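Local coordinates for protein putative triphosphoribosyl-dephospho-coA synthase (Archaeoglobus fulgidus DSM 4304, PDB 3H9P) that is of uncharacterised function but probably belongs to the ATP-binding triphosphoribosyl-dephospho-CoA synthases of the CitG family, at residues A[34-37]-A[38-42]; A[148-151]-A[152-156]; A[165-169]-A[170-174]. All blocks are in the same frame, centred on the assembly; numbering follows the deposited sequence.

Contact 1 (A[34-37]-A[38-42]); sequences RIIG and EGVLR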
ATOM      1  N   ARG A  34     -12.746  -8.392 -25.286  1.00 27.39           N
ATOM      2  CA  ARG A  34     -13.245  -8.393 -23.894  1.00 28.54           C
ATOM      3  C   ARG A  34     -12.155  -8.851 -22.917  1.00 28.75           C
ATOM      4  O   ARG A  34     -12.429  -9.461 -21.892  1.00 28.40           O
ATOM      5  CB  ARG A  34     -14.485  -9.306 -23.744  1.00 27.88           C
ATOM      6  CG  ARG A  34     -15.463  -9.264 -24.881  1.00 28.53           C
ATOM      7  CD  ARG A  34     -16.475  -8.181 -24.711  1.00 29.65           C
ATOM      8  NE  ARG A  34     -17.480  -8.172 -25.779  1.00 29.05           N
ATOM      9  CZ  ARG A  34     -18.690  -7.609 -25.682  1.00 29.25           C
ATOM     10  NH1 ARG A  34     -19.082  -6.993 -24.558  1.00 26.12           N
ATOM     11  NH2 ARG A  34     -19.526  -7.662 -26.720  1.00 28.20           N
ATOM     12  N   ILE A  35     -10.925  -8.542 -23.267  1.00 29.60           N
ATOM     13  CA  ILE A  35      -9.720  -8.984 -22.603  1.00 30.22           C
ATOM     14  C   ILE A  35      -9.300  -7.911 -21.603  1.00 30.15           C
ATOM     15  O   ILE A  35      -8.720  -6.924 -22.010  1.00 30.53           O
ATOM     16  CB  ILE A  35      -8.629  -8.958 -23.691  1.00 31.02           C
ATOM     17  CG1 ILE A  35      -9.012  -7.800 -24.695  1.00 33.94           C
ATOM     18  CG2 ILE A  35      -8.472 -10.333 -24.345  1.00 28.95           C
ATOM     19  CD1 ILE A  35      -7.891  -6.862 -25.187  1.00 35.28           C
ATOM     20  N   ILE A  36      -9.517  -8.080 -20.305  1.00 30.59           N
ATOM     21  CA  ILE A  36      -9.283  -6.941 -19.401  1.00 30.41           C
ATOM     22  C   ILE A  36      -7.787  -6.578 -19.255  1.00 30.03           C
ATOM     23  O   ILE A  36      -7.393  -5.462 -19.586  1.00 28.25           O
ATOM     24  CB  ILE A  36      -9.963  -7.083 -18.008  1.00 31.12           C
ATOM     25  CG1 ILE A  36     -11.476  -7.355 -18.121  1.00 32.72           C
ATOM     26  CG2 ILE A  36      -9.658  -5.826 -17.087  1.00 31.05           C
ATOM     27  CD1 ILE A  36     -12.242  -6.406 -18.951  1.00 35.22           C
ATOM     28  N   GLY A  37      -6.998  -7.523 -18.734  1.00 30.02           N
ATOM     29  CA  GLY A  37      -5.573  -7.360 -18.480  1.00 30.14           C
ATOM     30  C   GLY A  37      -4.804  -6.853 -19.684  1.00 31.13           C
ATOM     31  O   GLY A  37      -4.156  -5.797 -19.630  1.00 30.77           O
ATOM     32  N   GLU A  38      -4.855  -7.630 -20.763  1.00 30.95           N
ATOM     33  CA  GLU A  38      -4.234  -7.264 -22.028  1.00 31.33           C
ATOM     34  C   GLU A  38      -4.654  -5.877 -22.459  1.00 29.73           C
ATOM     35  O   GLU A  38      -3.829  -5.102 -22.935  1.00 30.23           O
ATOM     36  CB  GLU A  38      -4.638  -8.246 -23.136  1.00 31.47           C
ATOM     37  CG  GLU A  38      -3.665  -9.347 -23.363  1.00 37.13           C
ATOM     38  CD  GLU A  38      -2.225  -8.871 -23.221  1.00 43.86           C
ATOM     39  OE1 GLU A  38      -1.773  -8.069 -24.082  1.00 45.05           O
ATOM     40  OE2 GLU A  38      -1.567  -9.290 -22.232  1.00 45.52           O
ATOM     41  N   GLY A  39      -5.939  -5.592 -22.300  1.00 28.14           N
ATOM     42  CA  GLY A  39      -6.509  -4.298 -22.642  1.00 26.60           C
ATOM     43  C   GLY A  39      -5.863  -3.126 -21.930  1.00 26.10           C
ATOM     44  O   GLY A  39      -5.495  -2.114 -22.566  1.00 24.38           O
ATOM     45  N   VAL A  40      -5.709  -3.265 -20.611  1.00 25.82           N
ATOM     46  CA  VAL A  40      -5.109  -2.204 -19.794  1.00 26.38           C
ATOM     47  C   VAL A  40      -3.683  -2.043 -20.249  1.00 26.12           C
ATOM     48  O   VAL A  40      -3.264  -0.939 -20.522  1.00 26.63           O
ATOM     49  CB  VAL A  40      -5.154  -2.532 -18.275  1.00 26.98           C
ATOM     50  CG1 VAL A  40      -4.444  -1.448 -17.413  1.00 25.96           C
ATOM     51  CG2 VAL A  40      -6.585  -2.763 -17.817  1.00 26.57           C
ATOM     52  N   LEU A  41      -2.983  -3.157 -20.432  1.00 25.94           N
ATOM     53  CA  LEU A  41      -1.587  -3.137 -20.853  1.00 27.45           C
ATOM     54  C   LEU A  41      -1.331  -2.506 -22.236  1.00 27.66           C
ATOM     55  O   LEU A  41      -0.386  -1.732 -22.411  1.00 27.56           O
ATOM     56  CB  LEU A  41      -0.970  -4.544 -20.743  1.00 27.22           C
ATOM     57  CG  LEU A  41       0.481  -4.735 -21.201  1.00 28.83           C
ATOM     58  CD1 LEU A  41       1.448  -4.014 -20.289  1.00 27.31           C
ATOM     59  CD2 LEU A  41       0.874  -6.221 -21.306  1.00 30.08           C
ATOM     60  N   ARG A  42      -2.191  -2.832 -23.201  1.00 28.56           N
ATOM     61  CA  ARG A  42      -2.161  -2.231 -24.529  1.00 29.04           C
ATOM     62  C   ARG A  42      -2.482  -0.748 -24.452  1.00 29.21           C
ATOM     63  O   ARG A  42      -1.760   0.084 -25.035  1.00 29.66           O
ATOM     64  CB  ARG A  42      -3.141  -2.949 -25.453  1.00 29.46           C
ATOM     65  CG  ARG A  42      -2.441  -4.069 -26.262  1.00 35.69           C
ATOM     66  CD  ARG A  42      -3.261  -5.353 -26.447  1.00 39.79           C
ATOM     67  NE  ARG A  42      -2.423  -6.429 -26.969  1.00 45.82           N
ATOM     68  CZ  ARG A  42      -2.251  -6.713 -28.265  1.00 47.51           C
ATOM     69  NH1 ARG A  42      -2.871  -6.007 -29.205  1.00 48.03           N
ATOM     70  NH2 ARG A  42      -1.452  -7.719 -28.626  1.00 48.04           N
TER
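G37, E38 and I35 dominate this local contact round the first turn of helix 36-46. G37 takes part through its backbone: its carbonyl O receives the amide of L41 (N to O 3.0 Å) almost straight, at 169°, one turn along. At its other end the G37 amide N donates to D94 OD1, which ties this amide of the opening turn to the start of helix 92-105. I35 sits at the N-cap position. Its carbonyl O accepts from G39 N at 3.1 Å, with the donor well above the carbonyl plane and the bond bent to 139°, whereas V40 N reaches I36 O at 3.0 Å in regular helical fashion. These bonds open the N-terminal turn of a helix in an all-helical fold. The I35 side chain folds over the same turn: with chi1 near 31°, CG1 lies between the backbone N and carbonyl carbon, and CD1 ends 3.7 Å from G39 N and 4.1 Å from E38 CB. I35 also touches E29 and V30 of helix 24-33. The E38 carboxylate leads away from this packing. OE2 is hydrogen-bonded to S97 OG, and OE1 takes a weak, long salt bridge from R42 NE (3.4 Å), in the plane of the guanidinium and at its edge; R42 NH1 pairs in addition with E29. On the buried flank, V40 CG2 comes within 3.3 Å of I36 O.

Contact 2 (A[148-151]-A[152-156]); sequences RELV and DGFKI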
ATOM      1  N   ARG A 148     -11.539  -0.477  -5.183  1.00 28.17           N
ATOM      2  CA  ARG A 148     -12.883  -0.438  -4.634  1.00 27.54           C
ATOM      3  C   ARG A 148     -13.994  -0.296  -5.702  1.00 27.31           C
ATOM      4  O   ARG A 148     -15.024  -0.945  -5.589  1.00 28.24           O
ATOM      5  CB  ARG A 148     -12.868   0.713  -3.642  1.00 26.83           C
ATOM      6  CG  ARG A 148     -14.163   1.362  -3.230  1.00 28.54           C
ATOM      7  CD  ARG A 148     -13.833   1.915  -1.898  1.00 30.84           C
ATOM      8  NE  ARG A 148     -14.289   3.264  -1.686  1.00 31.99           N
ATOM      9  CZ  ARG A 148     -13.732   4.083  -0.812  1.00 30.44           C
ATOM     10  NH1 ARG A 148     -12.660   3.693  -0.124  1.00 30.20           N
ATOM     11  NH2 ARG A 148     -14.234   5.295  -0.649  1.00 30.26           N
ATOM     12  N   GLU A 149     -13.784   0.532  -6.726  1.00 27.53           N
ATOM     13  CA  GLU A 149     -14.625   0.530  -7.938  1.00 28.15           C
ATOM     14  C   GLU A 149     -14.599  -0.823  -8.678  1.00 28.54           C
ATOM     15  O   GLU A 149     -15.606  -1.264  -9.254  1.00 28.63           O
ATOM     16  CB  GLU A 149     -14.137   1.607  -8.933  1.00 27.24           C
ATOM     17  CG  GLU A 149     -14.351   3.021  -8.457  1.00 30.72           C
ATOM     18  CD  GLU A 149     -15.817   3.397  -8.432  1.00 33.09           C
ATOM     19  OE1 GLU A 149     -16.378   3.752  -9.484  1.00 35.59           O
ATOM     20  OE2 GLU A 149     -16.414   3.315  -7.361  1.00 36.28           O
ATOM     21  N   LEU A 150     -13.431  -1.454  -8.726  1.00 28.22           N
ATOM     22  CA  LEU A 150     -13.336  -2.679  -9.482  1.00 28.61           C
ATOM     23  C   LEU A 150     -14.063  -3.788  -8.741  1.00 28.75           C
ATOM     24  O   LEU A 150     -14.532  -4.752  -9.369  1.00 29.07           O
ATOM     25  CB  LEU A 150     -11.875  -3.040  -9.802  1.00 28.96           C
ATOM     26  CG  LEU A 150     -11.465  -2.631 -11.250  1.00 29.55           C
ATOM     27  CD1 LEU A 150     -11.496  -1.151 -11.429  1.00 29.61           C
ATOM     28  CD2 LEU A 150     -10.099  -3.178 -11.669  1.00 26.95           C
ATOM     29  N   VAL A 151     -14.190  -3.632  -7.423  1.00 27.79           N
ATOM     30  CA  VAL A 151     -14.786  -4.670  -6.604  1.00 29.08           C
ATOM     31  C   VAL A 151     -16.295  -4.485  -6.297  1.00 29.10           C
ATOM     32  O   VAL A 151     -16.992  -5.450  -6.124  1.00 29.77           O
ATOM     33  CB  VAL A 151     -13.971  -4.904  -5.285  1.00 29.80           C
ATOM     34  CG1 VAL A 151     -14.799  -5.648  -4.267  1.00 30.89           C
ATOM     35  CG2 VAL A 151     -12.679  -5.687  -5.572  1.00 29.28           C
ATOM     36  N   ASP A 152     -16.787  -3.254  -6.236  1.00 28.59           N
ATOM     37  CA  ASP A 152     -18.119  -3.009  -5.730  1.00 28.56           C
ATOM     38  C   ASP A 152     -19.043  -2.522  -6.809  1.00 27.93           C
ATOM     39  O   ASP A 152     -19.994  -1.848  -6.502  1.00 28.07           O
ATOM     40  CB  ASP A 152     -18.104  -1.943  -4.614  1.00 28.62           C
ATOM     41  CG  ASP A 152     -17.715  -0.500  -5.131  1.00 31.11           C
ATOM     42  OD1 ASP A 152     -17.753  -0.146  -6.370  1.00 31.74           O
ATOM     43  OD2 ASP A 152     -17.363   0.305  -4.249  1.00 34.03           O
ATOM     44  N   GLY A 153     -18.737  -2.786  -8.070  1.00 28.13           N
ATOM     45  CA  GLY A 153     -19.608  -2.344  -9.143  1.00 26.83           C
ATOM     46  C   GLY A 153     -19.474  -0.886  -9.563  1.00 26.18           C
ATOM     47  O   GLY A 153     -20.414  -0.315 -10.082  1.00 26.33           O
ATOM     48  N   PHE A 154     -18.329  -0.261  -9.343  1.00 25.28           N
ATOM     49  CA  PHE A 154     -18.136   1.096  -9.864  1.00 25.20           C
ATOM     50  C   PHE A 154     -19.090   2.142  -9.236  1.00 25.84           C
ATOM     51  O   PHE A 154     -19.613   3.016  -9.921  1.00 25.61           O
ATOM     52  CB  PHE A 154     -18.237   1.111 -11.412  1.00 24.52           C
ATOM     53  CG  PHE A 154     -17.071   0.440 -12.093  1.00 22.53           C
ATOM     54  CD1 PHE A 154     -15.935   1.176 -12.446  1.00 20.47           C
ATOM     55  CD2 PHE A 154     -17.101  -0.917 -12.355  1.00 20.19           C
ATOM     56  CE1 PHE A 154     -14.861   0.569 -13.026  1.00 22.27           C
ATOM     57  CE2 PHE A 154     -16.027  -1.545 -12.961  1.00 23.20           C
ATOM     58  CZ  PHE A 154     -14.884  -0.796 -13.301  1.00 19.49           C
ATOM     59  N   LYS A 155     -19.282   2.064  -7.931  1.00 26.88           N
ATOM     60  CA  LYS A 155     -20.208   2.976  -7.235  1.00 28.35           C
ATOM     61  C   LYS A 155     -19.840   4.475  -7.339  1.00 28.45           C
ATOM     62  O   LYS A 155     -20.715   5.307  -7.518  1.00 28.62           O
ATOM     63  CB  LYS A 155     -20.409   2.542  -5.798  1.00 27.88           C
ATOM     64  CG  LYS A 155     -21.396   1.359  -5.696  1.00 31.08           C
ATOM     65  CD  LYS A 155     -21.120   0.478  -4.476  1.00 36.59           C
ATOM     66  CE  LYS A 155     -21.557   1.114  -3.156  1.00 40.66           C
ATOM     67  NZ  LYS A 155     -21.007   0.364  -1.950  1.00 43.22           N
ATOM     68  N   ILE A 156     -18.569   4.823  -7.246  1.00 28.25           N
ATOM     69  CA  ILE A 156     -18.187   6.218  -7.448  1.00 28.57           C
ATOM     70  C   ILE A 156     -18.465   6.727  -8.876  1.00 28.71           C
ATOM     71  O   ILE A 156     -18.995   7.809  -9.068  1.00 29.86           O
ATOM     72  CB  ILE A 156     -16.721   6.447  -7.039  1.00 28.41           C
ATOM     73  CG1 ILE A 156     -16.573   6.093  -5.546  1.00 27.88           C
ATOM     74  CG2 ILE A 156     -16.327   7.886  -7.287  1.00 28.27           C
ATOM     75  CD1 ILE A 156     -15.127   5.695  -5.074  1.00 26.20           C
TER
HETATM   76  O   HOH W   1     -16.908  -3.719 -10.050  1.00 29.98           O
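E149 and F154 bring their backbones together as helix 145-151 ends and helix 155-167 begins, their CA atoms 4.0 Å apart. D152 leaves helical geometry, and G153 and F154 both take positive phi (80° and 64°). F154 N donates to E149 O at 2.9 Å, in the carbonyl plane and on a lone pair. A water bridges the same turn: it accepts from G153 N and donates to E149 O and, weakly, to L150 O. Among the side chains, E149 does most of the work. Bent at chi2, it reaches forward to the new helix, where OE2 accepts from I156 N at 2.6 Å on the syn side and also lies 3.2 Å from I156 CB; OE1 is held by S157 OG. D152 OD1 accepts from K155 N at 3.1 Å in a nearly straight bond (177°), met from above the carboxylate plane. The two acids thus come close, E149 OE2 and D152 OD1 being 3.8 Å apart, a repulsion that the amides at this helix start probably ease. The F154 ring has E149 O over one face, 3.4 Å above its plane, and runs alongside L150, whose CD1 lies 3.9 Å from F154 CZ; together they pack against helices 58-68 and 76-88. The whole is a short turn joining two helices: a Schellman-like ending, where the water, weakly bound to L150 O, stands in for the inner bond, followed by an Asx motif at D152.

Contact 3 (A[165-169]-A[170-174]); sequences LSFGN and SGKAV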
ATOM      1  N   LEU A 165     -25.348  13.882 -15.364  1.00 30.89           N
ATOM      2  CA  LEU A 165     -26.664  13.810 -15.957  1.00 31.26           C
ATOM      3  C   LEU A 165     -27.613  14.861 -15.388  1.00 32.03           C
ATOM      4  O   LEU A 165     -28.389  15.415 -16.146  1.00 31.67           O
ATOM      5  CB  LEU A 165     -27.273  12.411 -15.832  1.00 31.24           C
ATOM      6  CG  LEU A 165     -26.603  11.236 -16.563  1.00 32.39           C
ATOM      7  CD1 LEU A 165     -27.531  10.045 -16.405  1.00 33.95           C
ATOM      8  CD2 LEU A 165     -26.323  11.542 -18.050  1.00 28.50           C
ATOM      9  N   SER A 166     -27.561  15.157 -14.086  1.00 33.05           N
ATOM     10  CA  SER A 166     -28.469  16.203 -13.565  1.00 34.99           C
ATOM     11  C   SER A 166     -28.056  17.581 -14.028  1.00 35.49           C
ATOM     12  O   SER A 166     -28.841  18.517 -13.982  1.00 36.14           O
ATOM     13  CB  SER A 166     -28.660  16.157 -12.046  1.00 34.70           C
ATOM     14  OG  SER A 166     -27.440  16.291 -11.369  1.00 36.51           O
ATOM     15  N   PHE A 167     -26.839  17.681 -14.542  1.00 36.85           N
ATOM     16  CA  PHE A 167     -26.294  18.962 -14.961  1.00 37.66           C
ATOM     17  C   PHE A 167     -26.664  19.338 -16.381  1.00 39.08           C
ATOM     18  O   PHE A 167     -27.250  20.392 -16.602  1.00 40.36           O
ATOM     19  CB  PHE A 167     -24.781  18.956 -14.834  1.00 37.62           C
ATOM     20  CG  PHE A 167     -24.256  19.994 -13.925  1.00 34.47           C
ATOM     21  CD1 PHE A 167     -23.858  19.655 -12.638  1.00 32.41           C
ATOM     22  CD2 PHE A 167     -24.168  21.313 -14.339  1.00 32.65           C
ATOM     23  CE1 PHE A 167     -23.387  20.617 -11.779  1.00 30.37           C
ATOM     24  CE2 PHE A 167     -23.697  22.289 -13.479  1.00 30.34           C
ATOM     25  CZ  PHE A 167     -23.306  21.937 -12.202  1.00 30.84           C
ATOM     26  N   GLY A 168     -26.318  18.496 -17.349  1.00 40.01           N
ATOM     27  CA  GLY A 168     -26.426  18.883 -18.739  1.00 40.72           C
ATOM     28  C   GLY A 168     -25.095  18.681 -19.443  1.00 41.97           C
ATOM     29  O   GLY A 168     -24.020  18.793 -18.832  1.00 41.94           O
ATOM     30  N   ASN A 169     -25.149  18.361 -20.733  1.00 42.39           N
ATOM     31  CA  ASN A 169     -23.919  18.130 -21.459  1.00 43.26           C
ATOM     32  C   ASN A 169     -23.149  19.428 -21.609  1.00 42.81           C
ATOM     33  O   ASN A 169     -23.551  20.312 -22.385  1.00 43.49           O
ATOM     34  CB  ASN A 169     -24.161  17.458 -22.810  1.00 43.83           C
ATOM     35  CG  ASN A 169     -22.971  16.630 -23.259  1.00 46.73           C
ATOM     36  OD1 ASN A 169     -21.820  17.096 -23.245  1.00 49.80           O
ATOM     37  ND2 ASN A 169     -23.235  15.384 -23.646  1.00 49.08           N
ATOM     38  N   SER A 170     -22.073  19.556 -20.832  1.00 41.69           N
ATOM     39  CA  SER A 170     -21.237  20.756 -20.862  1.00 40.78           C
ATOM     40  C   SER A 170     -19.898  20.456 -20.239  1.00 39.51           C
ATOM     41  O   SER A 170     -19.780  19.541 -19.441  1.00 39.33           O
ATOM     42  CB  SER A 170     -21.915  21.938 -20.133  1.00 40.85           C
ATOM     43  OG  SER A 170     -21.991  21.729 -18.726  1.00 42.51           O
ATOM     44  N   GLY A 171     -18.885  21.227 -20.611  1.00 38.67           N
ATOM     45  CA  GLY A 171     -17.595  21.166 -19.917  1.00 37.66           C
ATOM     46  C   GLY A 171     -17.735  21.603 -18.464  1.00 36.50           C
ATOM     47  O   GLY A 171     -17.120  21.013 -17.588  1.00 37.04           O
ATOM     48  N   LYS A 172     -18.559  22.628 -18.233  1.00 35.13           N
ATOM     49  CA  LYS A 172     -18.966  23.112 -16.906  1.00 33.76           C
ATOM     50  C   LYS A 172     -19.351  21.995 -15.942  1.00 32.70           C
ATOM     51  O   LYS A 172     -18.844  21.935 -14.818  1.00 32.29           O
ATOM     52  CB  LYS A 172     -20.141  24.095 -17.062  1.00 34.51           C
ATOM     53  CG  LYS A 172     -20.878  24.495 -15.772  1.00 34.98           C
ATOM     54  CD  LYS A 172     -20.179  25.649 -15.093  1.00 36.56           C
ATOM     55  CE  LYS A 172     -21.051  26.272 -14.018  1.00 39.05           C
ATOM     56  NZ  LYS A 172     -21.126  25.407 -12.804  1.00 40.95           N
ATOM     57  N   ALA A 173     -20.241  21.112 -16.383  1.00 31.03           N
ATOM     58  CA  ALA A 173     -20.636  19.975 -15.577  1.00 29.51           C
ATOM     59  C   ALA A 173     -19.426  19.120 -15.209  1.00 29.05           C
ATOM     60  O   ALA A 173     -19.342  18.620 -14.078  1.00 28.74           O
ATOM     61  CB  ALA A 173     -21.674  19.128 -16.295  1.00 28.53           C
ATOM     62  N   VAL A 174     -18.511  18.930 -16.159  1.00 28.40           N
ATOM     63  CA  VAL A 174     -17.347  18.063 -15.926  1.00 27.95           C
ATOM     64  C   VAL A 174     -16.442  18.673 -14.853  1.00 28.29           C
ATOM     65  O   VAL A 174     -15.931  17.953 -13.987  1.00 27.82           O
ATOM     66  CB  VAL A 174     -16.527  17.768 -17.214  1.00 28.32           C
ATOM     67  CG1 VAL A 174     -15.207  17.060 -16.862  1.00 28.02           C
ATOM     68  CG2 VAL A 174     -17.319  16.899 -18.166  1.00 28.04           C
TER
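F167 and A173 close a short helix-loop-helix turn between helix 155-167 and helix 171-182, in which S170 is the N-cap of the second helix. F167 turns toward that helix, one ring face against A173. Its CB lies 3.4 Å from A173 CB, a snug apolar contact, and A173 CA sits over that face of the ring, 4.2 Å from the centroid and 19° off the normal: a CH-pi contact, offset toward the rim. The K172 chain crosses the phenylalanine at about a right angle, and its NZ comes obliquely to 4.1 Å from F167 CE2, but the ammonium is engaged in a salt bridge with E176 one turn further on. G168 follows with positive phi (126°) and an extended backbone, a conformation easily adopted by glycine, which ends the helix and redirects the chain. Its carbonyl O packs 3.5 Å from A173 CB, so that the methyl touches both this oxygen and F167 CB. At N169 the side chain turns back from the second helix, and ND2 donates to the carbonyl O of W248 near the C-terminus, a residue that the A173 side chain also touches. With the chain thus brought round to S170, the hydroxyl takes its place between backbone N and carbonyl carbon (chi1 69°), where OG accepts from A173 N at 3.0 Å in a fairly straight capping bond.

How the contacts relate
Contact 1 is buried, contact 2 partly so, and contact 3 lies on the surface, its centre about 19 Å from the centre of the chain. All three mark places where a helix starts. Contact 1 opens helix 36-46, while contacts 2 and 3 sit at the two ends of helix 155-167, with centres about 22 Å apart. Contacts 1 and 2 both pack against helix 58-68, and their nearest atoms are about 6 Å apart without touching. The chemistry changes with place: backbone helix bonds and apolar packing in contact 1, two carboxylates meeting amides of the new helix and a water at the end of the old one in contact 2, a serine hydroxyl beside an aromatic ring in contact 3.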